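Long-range contacts in glycoside hydrolase family protein (Novosphingobium sp. PP1Y, PDB 6Q2F), which hydrolyses, as an alpha-L-rhamnosidase, terminal alpha-L-rhamnose residues from glycosides: residues Tyr943-Gly948 and Lys968-Asp973; Pro879-Thr884 and Ala919-Thr924; Glu912-Ile917 and Pro953-Gly958; Glu667-Val672 and Tyr906-Gln911; Ala732-Phe737 and Asp755-Tyr760. All coordinates share one frame; numbering follows the deposited sequence.

Interaction 1: residues Tyr943-Gly948 and Lys968-Asp973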
# COMPACT_ATOMS: atom_id res chain seq x y z
N TYR A 943 39.42 5.31 6.98
CA TYR A 943 38.73 4.32 7.80
C TYR A 943 39.69 3.75 8.83
O TYR A 943 40.92 3.82 8.67
CB TYR A 943 38.14 3.19 6.94
CG TYR A 943 39.19 2.31 6.30
CD1 TYR A 943 39.72 2.63 5.06
CD2 TYR A 943 39.67 1.17 6.94
CE1 TYR A 943 40.69 1.84 4.46
CE2 TYR A 943 40.65 0.38 6.36
CZ TYR A 943 41.16 0.73 5.12
OH TYR A 943 42.13 -0.05 4.53
N ARG A 944 39.11 3.14 9.86
CA ARG A 944 39.85 2.36 10.85
C ARG A 944 39.08 1.09 11.14
O ARG A 944 37.88 1.13 11.42
CB ARG A 944 40.07 3.16 12.15
CG ARG A 944 40.02 2.30 13.39
CD ARG A 944 40.54 3.05 14.61
NE ARG A 944 42.00 3.10 14.65
CZ ARG A 944 42.75 2.26 15.35
NH1 ARG A 944 42.18 1.30 16.08
NH2 ARG A 944 44.08 2.39 15.34
N ILE A 945 39.77 -0.05 11.01
CA ILE A 945 39.19 -1.35 11.31
C ILE A 945 39.70 -1.76 12.68
O ILE A 945 40.90 -1.71 12.94
CB ILE A 945 39.55 -2.39 10.24
CG1 ILE A 945 39.15 -1.90 8.86
CG2 ILE A 945 38.88 -3.72 10.55
CD1 ILE A 945 39.37 -2.90 7.76
N SER A 946 38.79 -2.15 13.56
CA SER A 946 39.16 -2.37 14.94
C SER A 946 37.98 -2.95 15.71
O SER A 946 36.85 -2.46 15.59
CB SER A 946 39.62 -1.06 15.59
OG SER A 946 40.06 -1.29 16.91
N GLY A 947 38.25 -3.96 16.53
CA GLY A 947 37.25 -4.51 17.42
C GLY A 947 35.97 -4.95 16.75
O GLY A 947 34.88 -4.71 17.29
N GLY A 948 36.06 -5.60 15.58
CA GLY A 948 34.87 -6.15 14.96
C GLY A 948 34.06 -5.16 14.15
O GLY A 948 32.98 -5.51 13.66
N LYS A 968 36.56 -4.42 -1.66
CA LYS A 968 38.00 -4.55 -1.81
C LYS A 968 38.61 -5.07 -0.51
O LYS A 968 38.34 -4.54 0.57
CB LYS A 968 38.61 -3.21 -2.20
CG LYS A 968 38.14 -2.65 -3.55
CD LYS A 968 38.92 -1.37 -3.90
CE LYS A 968 38.62 -0.91 -5.33
NZ LYS A 968 39.36 0.34 -5.69
N ALA A 969 39.44 -6.10 -0.62
CA ALA A 969 40.17 -6.59 0.55
C ALA A 969 41.05 -5.49 1.13
O ALA A 969 41.76 -4.80 0.40
CB ALA A 969 41.02 -7.82 0.20
N ALA A 970 41.01 -5.34 2.44
CA ALA A 970 41.78 -4.31 3.12
C ALA A 970 43.25 -4.71 3.18
O ALA A 970 43.59 -5.74 3.75
CB ALA A 970 41.22 -4.08 4.53
N ALA A 971 44.12 -3.92 2.55
CA ALA A 971 45.56 -4.13 2.71
C ALA A 971 46.03 -3.74 4.10
O ALA A 971 46.80 -4.46 4.73
CB ALA A 971 46.34 -3.34 1.65
N ARG A 972 45.59 -2.58 4.58
CA ARG A 972 45.86 -2.11 5.93
C ARG A 972 44.55 -2.04 6.69
O ARG A 972 43.48 -1.91 6.11
CB ARG A 972 46.50 -0.71 5.92
CG ARG A 972 47.84 -0.56 5.20
CD ARG A 972 48.11 0.92 4.89
NE ARG A 972 49.52 1.30 5.05
CZ ARG A 972 50.04 1.80 6.17
NH1 ARG A 972 49.29 1.96 7.25
NH2 ARG A 972 51.33 2.11 6.21
N ASP A 973 44.65 -2.07 8.02
CA ASP A 973 43.48 -1.91 8.86
C ASP A 973 43.13 -0.46 9.17
O ASP A 973 42.03 -0.19 9.67
CB ASP A 973 43.66 -2.70 10.16
CG ASP A 973 43.07 -4.09 10.06
OD1 ASP A 973 42.75 -4.52 8.91
OD2 ASP A 973 42.90 -4.75 11.11
O HOH W 1 43.93 -0.99 2.46

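Interaction 2: residues Pro879-Thr884 and Ala919-Thr924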
# COMPACT_ATOMS: atom_id res chain seq x y z
N PRO A 879 25.73 -4.01 16.97
CA PRO A 879 24.96 -3.22 16.00
C PRO A 879 25.51 -3.35 14.60
O PRO A 879 26.73 -3.38 14.39
CB PRO A 879 25.12 -1.78 16.51
CG PRO A 879 25.62 -1.88 17.91
CD PRO A 879 26.33 -3.19 18.04
N ASP A 880 24.61 -3.42 13.62
CA ASP A 880 25.05 -3.47 12.23
C ASP A 880 25.52 -2.10 11.76
O ASP A 880 26.60 -1.98 11.16
CB ASP A 880 23.91 -3.98 11.34
CG ASP A 880 24.40 -4.44 9.98
OD1 ASP A 880 25.63 -4.55 9.81
OD2 ASP A 880 23.55 -4.68 9.08
N PHE A 881 24.71 -1.07 11.99
CA PHE A 881 25.09 0.29 11.61
C PHE A 881 24.71 1.24 12.72
O PHE A 881 23.58 1.21 13.21
CB PHE A 881 24.43 0.75 10.30
CG PHE A 881 24.64 2.22 10.00
CD1 PHE A 881 25.87 2.69 9.59
CD2 PHE A 881 23.61 3.12 10.18
CE1 PHE A 881 26.07 4.04 9.35
CE2 PHE A 881 23.80 4.47 9.93
CZ PHE A 881 25.03 4.93 9.52
N THR A 882 25.65 2.08 13.11
CA THR A 882 25.37 3.15 14.05
C THR A 882 26.36 4.28 13.77
O THR A 882 27.26 4.14 12.94
CB THR A 882 25.47 2.68 15.50
OG1 THR A 882 24.90 3.69 16.35
CG2 THR A 882 26.93 2.48 15.88
N PHE A 883 26.18 5.40 14.46
CA PHE A 883 26.96 6.58 14.13
C PHE A 883 26.98 7.56 15.30
O PHE A 883 26.01 7.66 16.06
CB PHE A 883 26.41 7.28 12.89
CG PHE A 883 24.98 7.71 13.01
CD1 PHE A 883 24.65 8.95 13.55
CD2 PHE A 883 23.95 6.87 12.60
CE1 PHE A 883 23.33 9.35 13.66
CE2 PHE A 883 22.62 7.26 12.71
CZ PHE A 883 22.31 8.51 13.24
N THR A 884 28.09 8.29 15.41
CA THR A 884 28.23 9.38 16.36
C THR A 884 28.51 10.67 15.60
O THR A 884 28.87 10.65 14.42
CB THR A 884 29.36 9.12 17.37
OG1 THR A 884 30.62 9.11 16.69
CG2 THR A 884 29.17 7.76 18.04
N ALA A 919 30.82 6.89 11.22
CA ALA A 919 29.89 5.81 10.90
C ALA A 919 30.54 4.47 11.25
O ALA A 919 31.69 4.22 10.88
CB ALA A 919 29.51 5.83 9.42
N HIS A 920 29.80 3.63 11.98
CA HIS A 920 30.27 2.33 12.48
C HIS A 920 29.54 1.22 11.74
O HIS A 920 28.32 1.14 11.81
CB HIS A 920 30.02 2.17 13.98
CG HIS A 920 30.79 3.13 14.83
ND1 HIS A 920 31.67 2.72 15.81
CD2 HIS A 920 30.81 4.49 14.85
CE1 HIS A 920 32.21 3.78 16.39
NE2 HIS A 920 31.70 4.86 15.83
N PHE A 921 30.30 0.38 11.04
CA PHE A 921 29.73 -0.73 10.29
C PHE A 921 30.25 -2.04 10.88
O PHE A 921 31.44 -2.15 11.22
CB PHE A 921 30.09 -0.65 8.81
CG PHE A 921 29.74 0.67 8.18
CD1 PHE A 921 30.59 1.75 8.29
CD2 PHE A 921 28.56 0.82 7.47
CE1 PHE A 921 30.28 2.95 7.71
CE2 PHE A 921 28.23 2.03 6.89
CZ PHE A 921 29.09 3.10 7.01
N ARG A 922 29.34 -3.01 11.03
CA ARG A 922 29.71 -4.33 11.53
C ARG A 922 30.34 -5.13 10.39
O ARG A 922 29.75 -6.05 9.82
CB ARG A 922 28.50 -5.04 12.12
CG ARG A 922 28.83 -6.37 12.82
CD ARG A 922 27.53 -7.05 13.30
NE ARG A 922 26.64 -7.37 12.19
CZ ARG A 922 25.31 -7.44 12.28
NH1 ARG A 922 24.70 -7.16 13.43
NH2 ARG A 922 24.59 -7.76 11.22
N VAL A 923 31.56 -4.74 10.03
CA VAL A 923 32.29 -5.41 8.96
C VAL A 923 33.77 -5.16 9.19
O VAL A 923 34.17 -4.20 9.84
CB VAL A 923 31.87 -4.93 7.55
CG1 VAL A 923 32.16 -3.44 7.39
CG2 VAL A 923 32.60 -5.72 6.44
N THR A 924 34.58 -6.04 8.62
CA THR A 924 35.99 -6.13 8.90
C THR A 924 36.68 -6.66 7.64
O THR A 924 36.03 -7.24 6.78
CB THR A 924 36.14 -7.04 10.13
OG1 THR A 924 35.57 -8.32 9.83
CG2 THR A 924 35.57 -6.42 11.36
O HOH W 2 28.07 -0.92 13.74
O HOH W 3 27.12 -6.98 9.49
O HOH W 4 32.61 7.31 16.92

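Interaction 3: residues Glu912-Ile917 and Pro953-Gly958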
# COMPACT_ATOMS: atom_id res chain seq x y z
N GLU A 912 17.62 18.25 6.24
CA GLU A 912 18.16 19.33 5.42
C GLU A 912 19.57 19.71 5.85
O GLU A 912 20.39 20.07 5.01
CB GLU A 912 17.23 20.55 5.45
CG GLU A 912 16.03 20.39 4.52
CD GLU A 912 15.00 21.49 4.69
OE1 GLU A 912 14.44 21.62 5.80
OE2 GLU A 912 14.75 22.22 3.71
N ALA A 913 19.87 19.63 7.15
CA ALA A 913 21.19 20.01 7.64
C ALA A 913 22.23 18.94 7.32
O ALA A 913 22.03 17.75 7.58
CB ALA A 913 21.16 20.24 9.15
N ALA A 914 23.35 19.38 6.75
CA ALA A 914 24.49 18.50 6.56
C ALA A 914 24.94 17.90 7.89
O ALA A 914 24.75 18.49 8.95
CB ALA A 914 25.66 19.26 5.93
N GLN A 915 25.51 16.70 7.83
CA GLN A 915 26.03 16.01 9.00
C GLN A 915 27.47 15.58 8.75
O GLN A 915 27.82 15.17 7.64
CB GLN A 915 25.18 14.78 9.36
CG GLN A 915 23.69 15.06 9.44
CD GLN A 915 23.35 15.97 10.61
OE1 GLN A 915 23.83 15.77 11.72
NE2 GLN A 915 22.52 16.98 10.36
N SER A 916 28.28 15.67 9.80
CA SER A 916 29.63 15.12 9.85
C SER A 916 29.62 14.06 10.94
O SER A 916 29.59 14.40 12.12
CB SER A 916 30.68 16.19 10.15
OG SER A 916 30.86 17.05 9.04
N ILE A 917 29.63 12.79 10.55
CA ILE A 917 29.48 11.72 11.52
C ILE A 917 30.71 10.82 11.49
O ILE A 917 31.54 10.88 10.59
CB ILE A 917 28.22 10.87 11.27
CG1 ILE A 917 28.33 10.15 9.93
CG2 ILE A 917 26.97 11.74 11.33
CD1 ILE A 917 27.14 9.21 9.62
N PRO A 953 34.78 8.13 8.80
CA PRO A 953 34.27 9.49 8.98
C PRO A 953 33.52 9.88 7.71
O PRO A 953 34.05 9.76 6.65
CB PRO A 953 35.52 10.32 9.15
CG PRO A 953 36.58 9.54 8.51
CD PRO A 953 36.23 8.11 8.68
N LEU A 954 32.30 10.34 7.84
CA LEU A 954 31.48 10.67 6.69
C LEU A 954 30.98 12.09 6.80
O LEU A 954 30.55 12.53 7.88
CB LEU A 954 30.27 9.73 6.55
CG LEU A 954 30.51 8.30 6.09
CD1 LEU A 954 29.17 7.62 5.99
CD2 LEU A 954 31.21 8.29 4.74
N HIS A 955 31.01 12.80 5.69
CA HIS A 955 30.27 14.04 5.56
C HIS A 955 29.08 13.74 4.67
O HIS A 955 29.23 13.18 3.59
CB HIS A 955 31.09 15.17 4.97
CG HIS A 955 30.28 16.42 4.77
ND1 HIS A 955 30.08 17.33 5.78
CD2 HIS A 955 29.57 16.85 3.70
CE1 HIS A 955 29.31 18.31 5.33
NE2 HIS A 955 28.98 18.04 4.07
N LEU A 956 27.90 14.12 5.13
CA LEU A 956 26.68 13.92 4.36
C LEU A 956 26.03 15.28 4.14
O LEU A 956 25.72 15.98 5.11
CB LEU A 956 25.73 12.96 5.08
CG LEU A 956 26.23 11.51 5.12
CD1 LEU A 956 25.31 10.63 5.97
CD2 LEU A 956 26.32 10.97 3.70
N ASP A 957 25.86 15.67 2.88
CA ASP A 957 25.07 16.86 2.61
C ASP A 957 23.63 16.61 3.04
O ASP A 957 23.20 15.47 3.26
CB ASP A 957 25.12 17.22 1.12
CG ASP A 957 26.52 17.47 0.62
OD1 ASP A 957 27.30 18.13 1.35
OD2 ASP A 957 26.84 17.02 -0.50
N GLY A 958 22.87 17.70 3.17
CA GLY A 958 21.45 17.55 3.42
C GLY A 958 20.80 16.65 2.38
O GLY A 958 21.03 16.81 1.18

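Interaction 4: residues Glu667-Val672 and Tyr906-Gln911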
# COMPACT_ATOMS: atom_id res chain seq x y z
N GLU A 667 12.04 5.55 -0.54
CA GLU A 667 11.69 4.24 -1.07
C GLU A 667 12.89 3.30 -1.03
O GLU A 667 12.77 2.13 -0.65
CB GLU A 667 11.19 4.36 -2.50
CG GLU A 667 9.89 5.13 -2.62
CD GLU A 667 9.48 5.26 -4.07
OE1 GLU A 667 9.74 4.32 -4.84
OE2 GLU A 667 8.90 6.30 -4.41
N PHE A 668 14.05 3.81 -1.45
CA PHE A 668 15.26 2.99 -1.47
C PHE A 668 15.60 2.47 -0.06
O PHE A 668 15.82 1.28 0.12
CB PHE A 668 16.41 3.79 -2.05
CG PHE A 668 16.36 3.92 -3.56
CD1 PHE A 668 15.92 2.87 -4.34
CD2 PHE A 668 16.77 5.09 -4.18
CE1 PHE A 668 15.89 2.96 -5.71
CE2 PHE A 668 16.72 5.21 -5.57
CZ PHE A 668 16.29 4.14 -6.33
N VAL A 669 15.61 3.36 0.94
CA VAL A 669 16.06 2.95 2.27
C VAL A 669 15.01 2.09 2.98
O VAL A 669 15.34 1.40 3.95
CB VAL A 669 16.44 4.19 3.10
CG1 VAL A 669 15.20 4.85 3.73
CG2 VAL A 669 17.49 3.82 4.16
N THR A 670 13.77 2.05 2.47
CA THR A 670 12.77 1.15 3.02
C THR A 670 12.81 -0.23 2.39
O THR A 670 12.20 -1.16 2.94
CB THR A 670 11.38 1.76 2.86
OG1 THR A 670 11.41 3.11 3.33
CG2 THR A 670 10.32 0.98 3.70
N GLY A 671 13.52 -0.41 1.28
CA GLY A 671 13.66 -1.72 0.65
C GLY A 671 13.23 -1.77 -0.80
O GLY A 671 13.37 -2.82 -1.44
N VAL A 672 12.70 -0.69 -1.37
CA VAL A 672 12.38 -0.67 -2.79
C VAL A 672 13.67 -0.68 -3.60
O VAL A 672 14.64 0.02 -3.27
CB VAL A 672 11.52 0.56 -3.12
CG1 VAL A 672 11.30 0.67 -4.63
CG2 VAL A 672 10.20 0.48 -2.35
N TYR A 906 23.74 1.24 2.39
CA TYR A 906 23.08 2.40 1.82
C TYR A 906 22.65 3.28 2.97
O TYR A 906 21.95 2.81 3.86
CB TYR A 906 21.87 1.98 0.99
CG TYR A 906 21.11 3.11 0.33
CD1 TYR A 906 21.72 3.95 -0.59
CD2 TYR A 906 19.77 3.33 0.62
CE1 TYR A 906 21.01 4.98 -1.22
CE2 TYR A 906 19.07 4.35 0.00
CZ TYR A 906 19.68 5.16 -0.92
OH TYR A 906 18.93 6.16 -1.52
N LEU A 907 23.05 4.56 2.94
CA LEU A 907 22.75 5.52 3.99
C LEU A 907 22.01 6.72 3.40
O LEU A 907 22.35 7.20 2.31
CB LEU A 907 24.04 6.03 4.66
CG LEU A 907 25.10 5.05 5.16
CD1 LEU A 907 26.18 5.79 5.96
CD2 LEU A 907 24.47 3.98 6.02
N VAL A 908 21.03 7.24 4.14
CA VAL A 908 20.32 8.46 3.73
C VAL A 908 20.25 9.41 4.91
O VAL A 908 19.67 9.07 5.94
CB VAL A 908 18.91 8.17 3.22
CG1 VAL A 908 18.28 9.50 2.72
CG2 VAL A 908 18.96 7.13 2.12
N ASN A 909 20.83 10.60 4.75
CA ASN A 909 20.70 11.66 5.74
C ASN A 909 19.34 12.32 5.54
O ASN A 909 19.18 13.20 4.69
CB ASN A 909 21.83 12.67 5.63
CG ASN A 909 21.56 13.93 6.41
OD1 ASN A 909 20.91 13.90 7.45
ND2 ASN A 909 22.07 15.07 5.91
N GLN A 910 18.36 11.90 6.34
CA GLN A 910 17.01 12.43 6.20
C GLN A 910 16.84 13.78 6.87
O GLN A 910 15.90 13.98 7.65
CB GLN A 910 15.99 11.45 6.77
CG GLN A 910 15.90 10.18 6.00
CD GLN A 910 14.88 9.23 6.59
OE1 GLN A 910 14.49 9.35 7.75
NE2 GLN A 910 14.40 8.31 5.77
N GLN A 911 17.74 14.70 6.58
CA GLN A 911 17.65 16.02 7.16
C GLN A 911 18.18 17.05 6.20
O GLN A 911 19.08 16.78 5.46
CB GLN A 911 18.45 16.08 8.44
CG GLN A 911 17.74 15.53 9.66
CD GLN A 911 17.96 14.05 9.87
OE1 GLN A 911 18.82 13.45 9.27
NE2 GLN A 911 17.15 13.47 10.70

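Interaction 5: residues Ala732-Phe737 and Asp755-Tyr760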
# COMPACT_ATOMS: atom_id res chain seq x y z
N ALA A 732 19.34 -8.59 7.35
CA ALA A 732 18.54 -8.15 8.49
C ALA A 732 18.77 -9.13 9.63
O ALA A 732 18.93 -10.32 9.40
CB ALA A 732 17.05 -8.07 8.15
N ASP A 733 18.78 -8.62 10.86
CA ASP A 733 19.03 -9.45 12.03
C ASP A 733 17.76 -9.85 12.75
O ASP A 733 17.78 -10.86 13.46
CB ASP A 733 19.97 -8.73 13.01
CG ASP A 733 21.36 -8.55 12.44
OD1 ASP A 733 21.88 -9.49 11.81
OD2 ASP A 733 21.93 -7.46 12.61
N VAL A 734 16.67 -9.10 12.60
CA VAL A 734 15.45 -9.32 13.37
C VAL A 734 14.35 -9.73 12.41
O VAL A 734 14.14 -9.09 11.37
CB VAL A 734 15.06 -8.06 14.17
CG1 VAL A 734 13.73 -8.27 14.87
CG2 VAL A 734 16.16 -7.72 15.20
N ALA A 735 13.67 -10.84 12.72
CA ALA A 735 12.44 -11.20 12.04
C ALA A 735 11.30 -10.74 12.95
O ALA A 735 11.09 -11.30 14.02
CB ALA A 735 12.36 -12.71 11.78
N TYR A 736 10.59 -9.70 12.52
CA TYR A 736 9.57 -9.09 13.37
C TYR A 736 8.24 -9.78 13.07
O TYR A 736 7.59 -9.49 12.06
CB TYR A 736 9.50 -7.59 13.10
CG TYR A 736 8.58 -6.80 14.00
CD1 TYR A 736 7.21 -7.03 14.00
CD2 TYR A 736 9.07 -5.78 14.81
CE1 TYR A 736 6.35 -6.30 14.81
CE2 TYR A 736 8.22 -5.04 15.63
CZ TYR A 736 6.85 -5.31 15.63
OH TYR A 736 5.99 -4.60 16.43
N PHE A 737 7.82 -10.68 13.95
CA PHE A 737 6.54 -11.36 13.81
C PHE A 737 5.46 -10.44 14.34
O PHE A 737 5.48 -10.07 15.52
CB PHE A 737 6.54 -12.68 14.56
CG PHE A 737 5.25 -13.47 14.42
CD1 PHE A 737 4.89 -14.05 13.22
CD2 PHE A 737 4.43 -13.65 15.52
CE1 PHE A 737 3.73 -14.78 13.11
CE2 PHE A 737 3.26 -14.38 15.42
CZ PHE A 737 2.91 -14.94 14.21
N ASP A 755 8.41 -0.42 17.72
CA ASP A 755 8.89 -1.62 18.40
C ASP A 755 10.19 -2.14 17.81
O ASP A 755 10.83 -3.01 18.42
CB ASP A 755 7.81 -2.73 18.28
CG ASP A 755 7.39 -3.26 19.60
OD1 ASP A 755 7.92 -2.74 20.60
OD2 ASP A 755 6.56 -4.17 19.67
N ALA A 756 10.54 -1.69 16.62
CA ALA A 756 11.54 -2.21 15.72
C ALA A 756 12.92 -1.72 16.10
O ALA A 756 13.07 -0.67 16.72
CB ALA A 756 11.19 -1.79 14.29
N PRO A 757 13.96 -2.45 15.72
CA PRO A 757 15.32 -1.98 15.98
C PRO A 757 15.67 -0.78 15.10
O PRO A 757 15.02 -0.50 14.08
CB PRO A 757 16.19 -3.20 15.64
CG PRO A 757 15.37 -3.95 14.61
CD PRO A 757 13.93 -3.74 15.00
N VAL A 758 16.70 -0.05 15.51
CA VAL A 758 17.22 1.08 14.74
C VAL A 758 18.60 0.78 14.16
O VAL A 758 18.85 1.02 12.98
CB VAL A 758 17.25 2.36 15.61
CG1 VAL A 758 17.95 3.49 14.85
CG2 VAL A 758 15.83 2.77 15.99
N ARG A 759 19.50 0.26 14.98
CA ARG A 759 20.88 -0.02 14.59
C ARG A 759 21.03 -1.40 13.97
O ARG A 759 22.15 -1.77 13.58
CB ARG A 759 21.79 0.13 15.82
CG ARG A 759 21.62 1.51 16.50
CD ARG A 759 22.50 1.65 17.75
NE ARG A 759 22.30 0.56 18.70
CZ ARG A 759 23.20 0.16 19.59
NH1 ARG A 759 24.38 0.76 19.67
NH2 ARG A 759 22.92 -0.85 20.41
N TYR A 760 19.93 -2.14 13.84
CA TYR A 760 19.87 -3.42 13.16
C TYR A 760 18.73 -3.38 12.15
O TYR A 760 17.70 -2.75 12.39
CB TYR A 760 19.59 -4.57 14.16
CG TYR A 760 20.51 -4.62 15.37
CD1 TYR A 760 20.36 -3.71 16.41
CD2 TYR A 760 21.48 -5.60 15.49
CE1 TYR A 760 21.19 -3.77 17.53
CE2 TYR A 760 22.30 -5.67 16.60
CZ TYR A 760 22.15 -4.74 17.61
OH TYR A 760 22.98 -4.81 18.71

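Interaction 1: residues Tyr943-Gly948 and Lys968-Asp973
Two hydrogen bonds, each ending on a backbone carbonyl, fasten the loop K968-D973 to strand 943-946. The amide N of I945 lies 2.6 Å from D973 O, a short bond that meets the acceptor nearly along its C=O axis, and the CA-H of R944 adds a softer contact to the same oxygen. The second bond comes from a side chain. Y943 carries its CG in the crowded position between the backbone N and the carbonyl carbon (chi1 68°), which lets the ring bring its OH to R972 O at 2.8 Å; the oxygen sits at the ring edge, and the hydroxyl approaches from above the carbonyl plane.

A water donates to the phenol, at 2.9 Å from Y943 OH, and accepts from R972 N. A phenylalanine here, lacking the hydroxyl, would probably hold the loop less firmly, since the bond to R972 O and the water link to R972 N both depend on it.

Apolar packing is confined to I945 CD1, 3.9 Å from A970 CB. The D973 side chain crosses the isoleucine at about a right angle.

The loop begins at K968, where the chain turns a corner after strand 961-967. The backbone of Y943 is hydrogen-bonded to V975 of the short strand 974-975, and its ring touches Q927 and P928 of strand 926-932 as well as T950 and V952 of strand 949-956.

Interaction 2: residues Pro879-Thr884 and Ala919-Thr924
Two backbone hydrogen bonds join strand 881-884 to strand 915-921 in antiparallel fashion, and a third follows just past them. T882 and H920 form a hydrogen-bonded pair, with T882 N 3.1 Å from H920 O and H920 N 2.8 Å from T882 O; beyond the strand end, R922 N reaches an in-plane lone pair of D880 O at 2.9 Å.

Apolar contacts lie on the face bearing F881, F921 and A919. The two phenylalanines run side by side, F881 CD1 being 3.6 Å from F921 CE2 with the ring planes at 45°, and A919 CB meets the F881 ring at its edge. On the other face, T882 CG2 lies against H920 CB at 3.6 Å.

Charge gathers at R922, whose guanidinium stacks on the D880 carboxylate with the planes 7° apart. The salt bridge, D880 OD1 to R922 NH2, is long at 3.7 Å and purely electrostatic. An alanine here would remove the guanidinium, and the junction with D880 and D733 would probably loosen.

D880 is also held by Y905 and H896, and R922 NH1 bonds A878 O and D733. With two carboxylates beside it, the guanidinium is likely to stay charged, its N-H groups turned to partners other than D880.

Interaction 3: residues Glu912-Ile917 and Pro953-Gly958
E912 meets the other segment through its backbone: its carbonyl O lies 3.2 Å from G958 CA in a CA-H...O contact. A side chain on G958 would run into this oxygen, so the close passage depends on the glycine. A913 contributes its carbonyl, which accepts a hydrogen bond from the side-chain NE2 of Q915 from above the carbonyl plane and helps to fix the folded side chain of that glutamine. A914 follows, its methyl resting against the H955 imidazole, with A914 CB 3.8 Å from H955 CE1.

Regular antiparallel pairing starts at Q915. Its N lies 2.8 Å from L956 O, and its O receives L956 N at 2.7 Å along an almost straight N-H...O line (175°). S916 and H955 form the next, non-hydrogen-bonded pair, on the opposite face of the sheet from Q915 and L956. Here S916 OG stands at the imidazole edge, 3.4 Å from H955 ND1, in a weak hydrogen bond whose donor may be either atom; at another edge position the same ring makes a weak bond from H955 NE2 to D957 OD1.

I917 closes the segment with a second hydrogen-bonded pair, I917 N being 2.8 Å from L954 O and L954 N 2.9 Å from I917 O. Its CG1, in the crowded position between backbone N and carbonyl carbon (chi1 64°), lies beside L954 CB, the two side chains pointing the same way.

The pairing joins strand 915-921 to strand 949-956 within the large antiparallel sheet. Near A913 and D957, N909, just beyond strand 902-908, links the two segments through hydrogen bonds from ND2 to A913 O and D957 O.

Interaction 4: residues Glu667-Val672 and Tyr906-Gln911
The last turn of helix 657-670, closed by a Schellman motif at G671, packs against the end of strand 902-908. It thereby joins the helix between strands 642-649 and 674-677 of the (beta/alpha)8 barrel to the antiparallel sheet that follows later in the chain. G671 has positive phi (124°), and two bonds lead back into the last turn, from V672 N to E667 O and from G671 N to F668 O.

Y906 does most of the reaching. Its CG is anti to the backbone N (chi1 -179°), extending the ring toward the helix, and Y906 CE2 comes to 3.4 Å from F668 CB. The hydroxyl end lies beside the phenylalanine, with Y906 OH 3.5 Å from F668 CB and 3.6 Å from F668 CD2, as the two side chains cross obliquely. The amide N of V669 stands at the edge of the tyrosine ring, 3.7 Å from Y906 CE2.

V669 forms the second point of contact. Its CB lies 4.0 Å from V908 CG2, the two valines crossing obliquely, while V669 CG1 meets Q910 NE2 tip to tip at 4.1 Å, the glutamine being extended beyond CG.

Beyond the pair, the F668 ring is received by I718, S721, S722 and L725 of helix 712-726, and Y906 meets the ring of F963. No hydrogen bond crosses between the two segments. The interface therefore holds by shape and van der Waals contact, the tyrosine contributing its CE2 side and hydroxyl end, while the backbone bonds of the Schellman motif stay within the helix end.

Interaction 5: residues Ala732-Phe737 and Asp755-Tyr760
Y736 has its CG anti to the backbone N (chi1 -174°), which throws the ring out from strand 734-737 toward D755, while Y760, with CG anti to the carbonyl carbon (chi1 -51°), turns its ring back toward D733. V734 likewise holds CG2 anti to the carbonyl carbon and thereby faces P757.

The Y736 contact is the closest. D755 CB lies in the plane of the ring, at its edge, 3.2 Å from Y736 OH and 3.5 Å from Y736 CE2. The side chains cross at about a right angle. The phenol also takes a hydrogen bond from the backbone N of G796.

In the middle, V734 and P757 meet tip to tip, CG2 of the valine 3.9 Å from CG of the proline. At the far end D733 OD2 approaches the Y760 ring edge, 3.5 Å from Y760 CD2, with carboxylate and ring planes 71° apart; this oxygen also forms a salt bridge with R922, and the Y760 hydroxyl bonds V877 O.

The loop D755-Y760 belongs to the connection that leads from strand 734-737, by way of helix 744-747, to its parallel neighbour 762-765 in the mixed sheet. Helix 868-874 packs on V734 and Y760 through L872, and E869 binds the loop at R759 and V758. The Y736 ring meets Y764 edge-to-face and also touches Y793 of strand 788-794.

Interactions 1 to 4 all reach one antiparallel sheet, and interaction 5 lies on the neighbouring mixed sheet. Interactions 2 and 3 share strand 915-921, with centres about 16 Å apart, and their segments alternate along the chain. Interaction 4, about 14 Å from the centre of interaction 3, brings in helix 657-670, 234 residues earlier. Interaction 5 falls within the stretch that interaction 4 spans, yet touches interaction 2 through the D733-R922 salt bridge. Interaction 2 closes before interaction 1 opens, but T924 packs against I945 and G948. Interaction 1 lies some 41 Å from the chain centre. Together they join the antiparallel sheet to the barrel helix and the mixed sheet.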